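Local coordinates for protein CRISPR-associated endonuclease/helicase Cas3 (Thermus thermophilus HB8, PDB 3SK9) that cuts single-stranded DNA with a metal-stimulated HD nuclease domain, the part present here, and also carries a helicase/ATPase domain, serving CRISPR defence against mobile genetic elements, at residues H29-V40 against L205-S214; L58-A69 against V177-P187. One frame throughout, in Å; residues are numbered along the deposited sequence.

Overall arrangement
Both contacts lie within the helical HD nuclease domain, and contact 2 is nested along the chain inside the loop that contact 1 closes. Contact 1 is deeply buried, with its centre about 7 Å from that of the chain; it pairs helices 26-43 and 196-213 and mixes apolar packing with the polar residues of the metal site. Contact 2 lies farther out, about 13 Å from the chain centre, and is only partly buried. There helix 60-71 meets the end of helix 165-181 and a proline-rich segment, through apolar and aromatic groups. The two meet where Ala34 and Ala37 pack on Ala68, and Met30 on Val177.

Contact 1. Residues H29-V40 against L205-S214; sequences HMLDTAAVALAV and LASFADWVAS
His29 reaches across to Asp210 and joins two helices of the HD-domain core, 29-40 and 205-213, whose axes pass 8.2 Å apart at 121°. Both residues are ligands of the divalent-metal site, as are His74 and Asp75 close beside them. From CB outward, the His29 side chain has CG anti to the backbone N (chi1 179°), which carries the imidazole toward helix 205-213. Its ND1 meets a water that donates to both Asp32 OD2 and Ala213 O; CE1 lies 3.3 Å from Ser214 OG; and NE2 donates to Asp210 OD1 over 2.9 Å. That bond leaves close to the ring plane and meets OD1 on its syn side but 30° out of the carboxylate plane, with ring and carboxylate nearly perpendicular. A second water donates to both Thr33 OG1 and Asp210 OD1. Asp32, whose carboxylate is also held by Tyr230 and Arg223, adds its CB to the hole formed with His29, Thr33 and Val36, into which the Ala213 methyl fits as a knob. Farther along, the packing turns apolar. Val36 lays both methyls on the other helix, CG1 3.8 Å from Ala209 CA and CG2 3.8 Å from Val212 CG1. The Ala37 methyl touches Ala209 CB and Leu205 CD2, and at the far end Val40 CG1 rests 3.6 Å from Leu205 CD1, with the edge of the Phe208 ring beside it.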
loop_
_atom_site.group_PDB
_atom_site.type_symbol
_atom_site.label_atom_id
_atom_site.label_comp_id
_atom_site.label_asym_id
_atom_site.label_seq_id
_atom_site.Cartn_x
_atom_site.Cartn_y
_atom_site.Cartn_z
ATOM N N HIS A 29 -3.423 9.096 -2.471
ATOM C CA HIS A 29 -2.200 8.638 -1.849
ATOM C C HIS A 29 -2.032 7.138 -2.073
ATOM O O HIS A 29 -0.935 6.660 -2.324
ATOM C CB HIS A 29 -2.206 8.939 -0.353
ATOM C CG HIS A 29 -0.972 8.456 0.341
ATOM N ND1 HIS A 29 0.270 8.991 0.099
ATOM C CD2 HIS A 29 -0.784 7.462 1.242
ATOM C CE1 HIS A 29 1.175 8.355 0.824
ATOM N NE2 HIS A 29 0.562 7.424 1.530
ATOM N N MET A 30 -3.117 6.381 -1.987
ATOM C CA MET A 30 -3.014 4.908 -2.182
ATOM C C MET A 30 -2.617 4.573 -3.619
ATOM O O MET A 30 -1.778 3.690 -3.882
ATOM C CB MET A 30 -4.349 4.205 -1.808
ATOM C CG MET A 30 -4.702 4.180 -0.278
ATOM S SD MET A 30 -6.484 3.726 -0.036
ATOM C CE MET A 30 -6.476 2.035 -0.611
ATOM N N LEU A 31 -3.181 5.295 -4.577
ATOM C CA LEU A 31 -2.839 5.011 -5.972
ATOM C C LEU A 31 -1.405 5.468 -6.293
ATOM O O LEU A 31 -0.681 4.800 -7.090
ATOM C CB LEU A 31 -3.834 5.664 -6.914
ATOM C CG LEU A 31 -5.245 5.081 -6.927
ATOM C CD1 LEU A 31 -6.188 6.011 -7.732
ATOM C CD2 LEU A 31 -5.254 3.660 -7.497
ATOM N N ASP A 32 -0.974 6.567 -5.673
ATOM C CA ASP A 32 0.415 7.031 -5.861
ATOM C C ASP A 32 1.398 5.966 -5.341
ATOM O O ASP A 32 2.452 5.738 -5.944
ATOM C CB ASP A 32 0.700 8.322 -5.070
ATOM C CG ASP A 32 -0.032 9.548 -5.658
ATOM O OD1 ASP A 32 -0.496 9.438 -6.805
ATOM O OD2 ASP A 32 -0.107 10.573 -4.957
ATOM N N THR A 33 1.063 5.412 -4.179
ATOM C CA THR A 33 1.911 4.388 -3.528
ATOM C C THR A 33 1.990 3.165 -4.428
ATOM O O THR A 33 3.045 2.581 -4.643
ATOM C CB THR A 33 1.341 4.010 -2.114
ATOM O OG1 THR A 33 1.348 5.193 -1.294
ATOM C CG2 THR A 33 2.219 2.908 -1.431
ATOM N N ALA A 34 0.851 2.724 -4.931
ATOM C CA ALA A 34 0.840 1.594 -5.892
ATOM C C ALA A 34 1.644 1.902 -7.155
ATOM O O ALA A 34 2.318 1.012 -7.689
ATOM C CB ALA A 34 -0.616 1.234 -6.296
ATOM N N ALA A 35 1.583 3.141 -7.627
ATOM C CA ALA A 35 2.285 3.534 -8.850
ATOM C C ALA A 35 3.807 3.493 -8.609
ATOM O O ALA A 35 4.560 3.031 -9.470
ATOM C CB ALA A 35 1.827 4.957 -9.331
ATOM N N VAL A 36 4.242 3.965 -7.434
ATOM C CA VAL A 36 5.688 3.888 -7.111
ATOM C C VAL A 36 6.101 2.418 -7.012
ATOM O O VAL A 36 7.184 2.024 -7.515
ATOM C CB VAL A 36 6.021 4.594 -5.779
ATOM C CG1 VAL A 36 7.494 4.355 -5.360
ATOM C CG2 VAL A 36 5.725 6.138 -5.886
ATOM N N ALA A 37 5.278 1.598 -6.337
ATOM C CA ALA A 37 5.599 0.167 -6.202
ATOM C C ALA A 37 5.762 -0.484 -7.580
ATOM O O ALA A 37 6.701 -1.231 -7.805
ATOM C CB ALA A 37 4.483 -0.567 -5.405
ATOM N N LEU A 38 4.814 -0.222 -8.492
ATOM C CA LEU A 38 4.862 -0.837 -9.814
ATOM C C LEU A 38 6.111 -0.361 -10.573
ATOM O O LEU A 38 6.852 -1.164 -11.190
ATOM C CB LEU A 38 3.572 -0.532 -10.580
ATOM C CG LEU A 38 3.443 -1.284 -11.918
ATOM C CD1 LEU A 38 3.702 -2.797 -11.716
ATOM C CD2 LEU A 38 2.071 -1.057 -12.557
ATOM N N ALA A 39 6.406 0.932 -10.460
ATOM C CA ALA A 39 7.564 1.491 -11.185
ATOM C C ALA A 39 8.880 0.936 -10.670
ATOM O O ALA A 39 9.781 0.577 -11.444
ATOM C CB ALA A 39 7.558 3.029 -11.123
ATOM N N VAL A 40 9.018 0.887 -9.359
ATOM C CA VAL A 40 10.256 0.338 -8.825
ATOM C C VAL A 40 10.383 -1.209 -9.061
ATOM O O VAL A 40 11.470 -1.647 -9.356
ATOM C CB VAL A 40 10.650 0.797 -7.378
ATOM C CG1 VAL A 40 9.786 0.220 -6.338
ATOM C CG2 VAL A 40 12.125 0.348 -7.135
ATOM N N LEU A 205 8.961 -3.365 0.342
ATOM C CA LEU A 205 8.521 -2.585 -0.828
ATOM C C LEU A 205 7.528 -1.527 -0.376
ATOM O O LEU A 205 7.594 -0.381 -0.826
ATOM C CB LEU A 205 7.866 -3.500 -1.869
ATOM C CG LEU A 205 7.341 -2.803 -3.144
ATOM C CD1 LEU A 205 8.472 -2.156 -3.913
ATOM C CD2 LEU A 205 6.580 -3.880 -4.027
ATOM N N ALA A 206 6.602 -1.905 0.511
ATOM C CA ALA A 206 5.571 -0.958 0.968
ATOM C C ALA A 206 6.193 0.172 1.790
ATOM O O ALA A 206 5.809 1.332 1.613
ATOM C CB ALA A 206 4.471 -1.652 1.749
ATOM N N SER A 207 7.181 -0.155 2.631
ATOM C CA SER A 207 7.904 0.860 3.383
ATOM C C SER A 207 8.563 1.935 2.462
ATOM O O SER A 207 8.402 3.173 2.633
ATOM C CB SER A 207 8.951 0.204 4.263
ATOM O OG SER A 207 9.791 1.172 4.809
ATOM N N PHE A 208 9.272 1.464 1.468
ATOM C CA PHE A 208 9.861 2.375 0.484
ATOM C C PHE A 208 8.812 3.131 -0.350
ATOM O O PHE A 208 8.895 4.353 -0.524
ATOM C CB PHE A 208 10.796 1.599 -0.443
ATOM C CG PHE A 208 11.408 2.439 -1.536
ATOM C CD1 PHE A 208 12.449 3.326 -1.250
ATOM C CD2 PHE A 208 10.970 2.316 -2.861
ATOM C CE1 PHE A 208 13.052 4.097 -2.269
ATOM C CE2 PHE A 208 11.567 3.109 -3.903
ATOM C CZ PHE A 208 12.614 3.976 -3.584
ATOM N N ALA A 209 7.834 2.428 -0.899
ATOM C CA ALA A 209 6.885 3.131 -1.805
ATOM C C ALA A 209 6.050 4.157 -1.070
ATOM O O ALA A 209 5.751 5.234 -1.612
ATOM C CB ALA A 209 5.959 2.096 -2.540
ATOM N N ASP A 210 5.634 3.841 0.146
ATOM C CA ASP A 210 4.822 4.806 0.940
ATOM C C ASP A 210 5.666 6.061 1.232
ATOM O O ASP A 210 5.167 7.195 1.134
ATOM C CB ASP A 210 4.358 4.197 2.276
ATOM C CG ASP A 210 3.552 5.207 3.130
ATOM O OD1 ASP A 210 2.397 5.489 2.774
ATOM O OD2 ASP A 210 4.093 5.730 4.129
ATOM N N TRP A 211 6.931 5.847 1.557
ATOM C CA TRP A 211 7.862 6.973 1.790
ATOM C C TRP A 211 7.961 7.877 0.553
ATOM O O TRP A 211 7.778 9.108 0.656
ATOM C CB TRP A 211 9.231 6.444 2.170
ATOM C CG TRP A 211 10.256 7.532 2.327
ATOM C CD1 TRP A 211 10.319 8.440 3.346
ATOM C CD2 TRP A 211 11.362 7.773 1.496
ATOM N NE1 TRP A 211 11.391 9.256 3.176
ATOM C CE2 TRP A 211 12.069 8.864 2.057
ATOM C CE3 TRP A 211 11.860 7.154 0.331
ATOM C CZ2 TRP A 211 13.229 9.366 1.495
ATOM C CZ3 TRP A 211 13.002 7.660 -0.243
ATOM C CH2 TRP A 211 13.679 8.771 0.331
ATOM N N VAL A 212 8.252 7.288 -0.607
ATOM C CA VAL A 212 8.386 8.095 -1.855
ATOM C C VAL A 212 7.065 8.874 -2.063
ATOM O O VAL A 212 7.071 10.100 -2.242
ATOM C CB VAL A 212 8.624 7.212 -3.081
ATOM C CG1 VAL A 212 8.611 8.047 -4.391
ATOM C CG2 VAL A 212 9.950 6.525 -2.972
ATOM N N ALA A 213 5.942 8.161 -2.032
ATOM C CA ALA A 213 4.629 8.777 -2.372
ATOM C C ALA A 213 4.184 9.827 -1.368
ATOM O O ALA A 213 3.391 10.739 -1.694
ATOM C CB ALA A 213 3.561 7.682 -2.523
ATOM N N SER A 214 4.761 9.778 -0.170
ATOM C CA SER A 214 4.355 10.702 0.886
ATOM C C SER A 214 5.003 12.076 0.748
ATOM O O SER A 214 4.686 12.981 1.533
ATOM C CB SER A 214 4.728 10.133 2.273
ATOM O OG SER A 214 3.782 9.138 2.650
HETATM O O HOH W 1 0.618 10.474 -2.386
HETATM O O HOH W 2 0.724 4.166 1.265
#

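Contact 2. Residues L58-A69 against V177-P187; sequences LPEEGALAWAAA and VFRRLGAPLPP
A Schellman motif ends helix 177-181, and the chain leaving it lies along helix 60-69: Gly182, with positive phi, is the C' residue, and Ala183 N bonds back to Phe178 O. The two helices run roughly antiparallel, at 149°. Where the chain turns, the methyls of Ala69 and Ala183 come together, CB to CB 3.7 Å. Ala69 CB also sits over the centre of the Phe178 ring, 4.0 Å from its centroid, a CH-pi contact, while Leu181 CD1 reaches the methyl of Ala68. Trp66 carries the middle of the contact. With CG anti to the backbone N (chi1 160°), its indole is placed between Phe178 and Pro186. It lies alongside Phe178, pointing the same way but with the ring planes 70° apart, and Trp66 CZ3 approaches Phe178 CE1 to 3.5 Å. Pro186 covers one indole face, its CD standing 3.5 Å from the centroid of the six-membered ring and almost exactly on the ring normal. Beyond the two segments, Trp56 meets the indole edge-to-face and also touches Pro186. Pro184 lies against the helix backbone, with CD 3.4 Å from Gly62 O; Gly62, lacking a side chain, leaves room for Pro184 CG. Leu58 closes the outer end, CD1 against Pro184 CG and CD2 4.0 Å from Pro187 CD. Pro184 O is buried without a polar partner, probably a small cost. With no polar pair between the two segments, their adhesion should depend on burying apolar surface and on the CH-pi contacts.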
loop_
_atom_site.group_PDB
_atom_site.type_symbol
_atom_site.label_atom_id
_atom_site.label_comp_id
_atom_site.label_asym_id
_atom_site.label_seq_id
_atom_site.Cartn_x
_atom_site.Cartn_y
_atom_site.Cartn_z
ATOM N N LEU A 58 2.116 -16.520 -10.075
ATOM C CA LEU A 58 1.533 -15.759 -11.189
ATOM C C LEU A 58 2.591 -15.472 -12.244
ATOM O O LEU A 58 3.782 -15.356 -11.915
ATOM C CB LEU A 58 0.966 -14.415 -10.702
ATOM C CG LEU A 58 -0.293 -14.418 -9.820
ATOM C CD1 LEU A 58 -0.475 -13.057 -9.086
ATOM C CD2 LEU A 58 -1.497 -14.753 -10.686
ATOM N N PRO A 59 2.169 -15.337 -13.511
ATOM C CA PRO A 59 3.069 -14.758 -14.510
ATOM C C PRO A 59 3.608 -13.441 -13.965
ATOM O O PRO A 59 2.925 -12.723 -13.219
ATOM C CB PRO A 59 2.149 -14.490 -15.709
ATOM C CG PRO A 59 1.027 -15.443 -15.544
ATOM C CD PRO A 59 0.809 -15.529 -14.051
ATOM N N GLU A 60 4.843 -13.144 -14.322
ATOM C CA GLU A 60 5.513 -11.973 -13.793
ATOM C C GLU A 60 4.668 -10.692 -13.835
ATOM O O GLU A 60 4.595 -9.975 -12.834
ATOM C CB GLU A 60 6.816 -11.764 -14.549
ATOM C CG GLU A 60 7.743 -10.859 -13.797
ATOM C CD GLU A 60 9.102 -10.795 -14.430
ATOM O OE1 GLU A 60 9.868 -11.785 -14.294
ATOM O OE2 GLU A 60 9.372 -9.758 -15.066
ATOM N N GLU A 61 4.046 -10.389 -14.980
ATOM C CA GLU A 61 3.254 -9.185 -15.109
ATOM C C GLU A 61 2.079 -9.112 -14.100
ATOM O O GLU A 61 1.811 -8.046 -13.538
ATOM C CB GLU A 61 2.749 -9.072 -16.532
ATOM C CG GLU A 61 2.002 -7.780 -16.802
ATOM C CD GLU A 61 1.973 -7.448 -18.277
ATOM O OE1 GLU A 61 0.939 -6.919 -18.745
ATOM O OE2 GLU A 61 2.989 -7.734 -18.961
ATOM N N GLY A 62 1.393 -10.236 -13.874
ATOM C CA GLY A 62 0.319 -10.294 -12.895
ATOM C C GLY A 62 0.879 -10.223 -11.479
ATOM O O GLY A 62 0.269 -9.619 -10.600
ATOM N N ALA A 63 2.042 -10.840 -11.256
ATOM C CA ALA A 63 2.651 -10.852 -9.926
ATOM C C ALA A 63 2.997 -9.418 -9.472
ATOM O O ALA A 63 2.753 -9.037 -8.318
ATOM C CB ALA A 63 3.867 -11.703 -9.913
ATOM N N LEU A 64 3.552 -8.622 -10.392
ATOM C CA LEU A 64 3.941 -7.256 -10.028
ATOM C C LEU A 64 2.698 -6.364 -9.805
ATOM O O LEU A 64 2.676 -5.530 -8.894
ATOM C CB LEU A 64 4.870 -6.642 -11.065
ATOM C CG LEU A 64 6.117 -7.454 -11.444
ATOM C CD1 LEU A 64 6.972 -6.619 -12.431
ATOM C CD2 LEU A 64 6.960 -7.917 -10.244
ATOM N N ALA A 65 1.663 -6.546 -10.620
ATOM C CA ALA A 65 0.422 -5.813 -10.414
ATOM C C ALA A 65 -0.233 -6.159 -9.072
ATOM O O ALA A 65 -0.728 -5.255 -8.399
ATOM C CB ALA A 65 -0.564 -6.064 -11.579
ATOM N N TRP A 66 -0.283 -7.455 -8.728
ATOM C CA TRP A 66 -0.748 -7.923 -7.406
ATOM C C TRP A 66 0.027 -7.259 -6.247
ATOM O O TRP A 66 -0.560 -6.693 -5.282
ATOM C CB TRP A 66 -0.623 -9.457 -7.333
ATOM C CG TRP A 66 -0.597 -10.041 -5.946
ATOM C CD1 TRP A 66 0.488 -10.633 -5.305
ATOM C CD2 TRP A 66 -1.698 -10.141 -5.031
ATOM N NE1 TRP A 66 0.118 -11.055 -4.058
ATOM C CE2 TRP A 66 -1.209 -10.756 -3.853
ATOM C CE3 TRP A 66 -3.038 -9.759 -5.090
ATOM C CZ2 TRP A 66 -2.038 -11.026 -2.750
ATOM C CZ3 TRP A 66 -3.864 -10.023 -3.987
ATOM C CH2 TRP A 66 -3.345 -10.636 -2.823
ATOM N N ALA A 67 1.351 -7.284 -6.348
ATOM C CA ALA A 67 2.180 -6.727 -5.285
ATOM C C ALA A 67 2.012 -5.211 -5.194
ATOM O O ALA A 67 1.953 -4.641 -4.090
ATOM C CB ALA A 67 3.684 -7.097 -5.503
ATOM N N ALA A 68 1.942 -4.544 -6.333
ATOM C CA ALA A 68 1.742 -3.089 -6.325
ATOM C C ALA A 68 0.427 -2.681 -5.662
ATOM O O ALA A 68 0.366 -1.692 -4.949
ATOM C CB ALA A 68 1.798 -2.508 -7.807
ATOM N N ALA A 69 -0.639 -3.389 -5.989
ATOM C CA ALA A 69 -1.970 -3.092 -5.430
ATOM C C ALA A 69 -1.977 -3.330 -3.908
ATOM O O ALA A 69 -2.549 -2.542 -3.140
ATOM C CB ALA A 69 -2.996 -4.002 -6.070
ATOM N N VAL A 177 -8.490 0.373 -5.866
ATOM C CA VAL A 177 -7.072 0.188 -6.134
ATOM C C VAL A 177 -6.855 -1.093 -6.929
ATOM O O VAL A 177 -6.218 -1.056 -7.962
ATOM C CB VAL A 177 -6.291 0.140 -4.815
ATOM C CG1 VAL A 177 -4.812 -0.217 -5.081
ATOM C CG2 VAL A 177 -6.399 1.526 -4.105
ATOM N N PHE A 178 -7.405 -2.223 -6.473
ATOM C CA PHE A 178 -7.217 -3.489 -7.216
ATOM C C PHE A 178 -7.723 -3.390 -8.647
ATOM O O PHE A 178 -7.074 -3.845 -9.600
ATOM C CB PHE A 178 -7.902 -4.651 -6.494
ATOM C CG PHE A 178 -7.044 -5.274 -5.444
ATOM C CD1 PHE A 178 -6.521 -6.541 -5.624
ATOM C CD2 PHE A 178 -6.663 -4.559 -4.326
ATOM C CE1 PHE A 178 -5.679 -7.105 -4.678
ATOM C CE2 PHE A 178 -5.812 -5.133 -3.357
ATOM C CZ PHE A 178 -5.338 -6.398 -3.530
ATOM N N ARG A 179 -8.874 -2.764 -8.812
ATOM C CA ARG A 179 -9.428 -2.595 -10.154
ATOM C C ARG A 179 -8.572 -1.688 -11.053
ATOM O O ARG A 179 -8.319 -2.014 -12.205
ATOM C CB ARG A 179 -10.851 -2.060 -10.074
ATOM C CG ARG A 179 -11.511 -1.906 -11.452
ATOM C CD ARG A 179 -13.002 -1.584 -11.322
ATOM N NE ARG A 179 -13.278 -0.573 -10.293
ATOM C CZ ARG A 179 -13.831 -0.855 -9.111
ATOM N NH1 ARG A 179 -14.188 -2.100 -8.812
ATOM N NH2 ARG A 179 -14.063 0.106 -8.237
ATOM N N ARG A 180 -8.129 -0.552 -10.523
ATOM C CA ARG A 180 -7.267 0.361 -11.269
ATOM C C ARG A 180 -5.926 -0.263 -11.713
ATOM O O ARG A 180 -5.440 0.060 -12.784
ATOM C CB ARG A 180 -6.915 1.634 -10.468
ATOM C CG ARG A 180 -8.025 2.477 -10.057
ATOM C CD ARG A 180 -8.425 3.321 -11.191
ATOM N NE ARG A 180 -9.366 4.198 -10.587
ATOM C CZ ARG A 180 -9.220 5.488 -10.321
ATOM N NH1 ARG A 180 -8.236 6.265 -10.788
ATOM N NH2 ARG A 180 -10.200 6.001 -9.630
ATOM N N LEU A 181 -5.330 -1.092 -10.858
ATOM C CA LEU A 181 -4.038 -1.749 -11.131
ATOM C C LEU A 181 -4.171 -3.006 -11.960
ATOM O O LEU A 181 -3.170 -3.535 -12.455
ATOM C CB LEU A 181 -3.351 -2.163 -9.824
ATOM C CG LEU A 181 -2.464 -1.082 -9.198
ATOM C CD1 LEU A 181 -1.153 -0.898 -9.947
ATOM C CD2 LEU A 181 -3.212 0.245 -9.078
ATOM N N GLY A 182 -5.395 -3.509 -12.094
ATOM C CA GLY A 182 -5.630 -4.724 -12.864
ATOM C C GLY A 182 -5.023 -5.925 -12.168
ATOM O O GLY A 182 -4.578 -6.862 -12.821
ATOM N N ALA A 183 -5.016 -5.897 -10.831
ATOM C CA ALA A 183 -4.397 -6.947 -10.017
ATOM C C ALA A 183 -5.207 -8.234 -10.022
ATOM O O ALA A 183 -6.375 -8.198 -9.690
ATOM C CB ALA A 183 -4.260 -6.450 -8.589
ATOM N N PRO A 184 -4.566 -9.368 -10.351
ATOM C CA PRO A 184 -5.169 -10.698 -10.193
ATOM C C PRO A 184 -4.939 -11.269 -8.767
ATOM O O PRO A 184 -3.970 -10.921 -8.123
ATOM C CB PRO A 184 -4.379 -11.532 -11.194
ATOM C CG PRO A 184 -2.939 -10.923 -11.072
ATOM C CD PRO A 184 -3.167 -9.443 -10.840
ATOM N N LEU A 185 -5.788 -12.173 -8.321
ATOM C CA LEU A 185 -5.537 -12.909 -7.076
ATOM C C LEU A 185 -4.598 -14.086 -7.340
ATOM O O LEU A 185 -4.711 -14.772 -8.351
ATOM C CB LEU A 185 -6.856 -13.421 -6.480
ATOM C CG LEU A 185 -6.776 -14.042 -5.074
ATOM C CD1 LEU A 185 -6.742 -12.913 -4.019
ATOM C CD2 LEU A 185 -7.952 -15.045 -4.810
ATOM N N PRO A 186 -3.676 -14.339 -6.415
ATOM C CA PRO A 186 -2.806 -15.524 -6.566
ATOM C C PRO A 186 -3.612 -16.824 -6.493
ATOM O O PRO A 186 -4.562 -16.898 -5.733
ATOM C CB PRO A 186 -1.878 -15.441 -5.355
ATOM C CG PRO A 186 -1.853 -13.964 -5.027
ATOM C CD PRO A 186 -3.240 -13.455 -5.330
ATOM N N PRO A 187 -3.208 -17.842 -7.242
ATOM C CA PRO A 187 -3.865 -19.162 -7.173
ATOM C C PRO A 187 -3.700 -19.835 -5.803
ATOM O O PRO A 187 -2.759 -19.477 -5.073
ATOM C CB PRO A 187 -3.133 -19.979 -8.256
ATOM C CG PRO A 187 -2.483 -18.980 -9.136
ATOM C CD PRO A 187 -2.144 -17.805 -8.256
#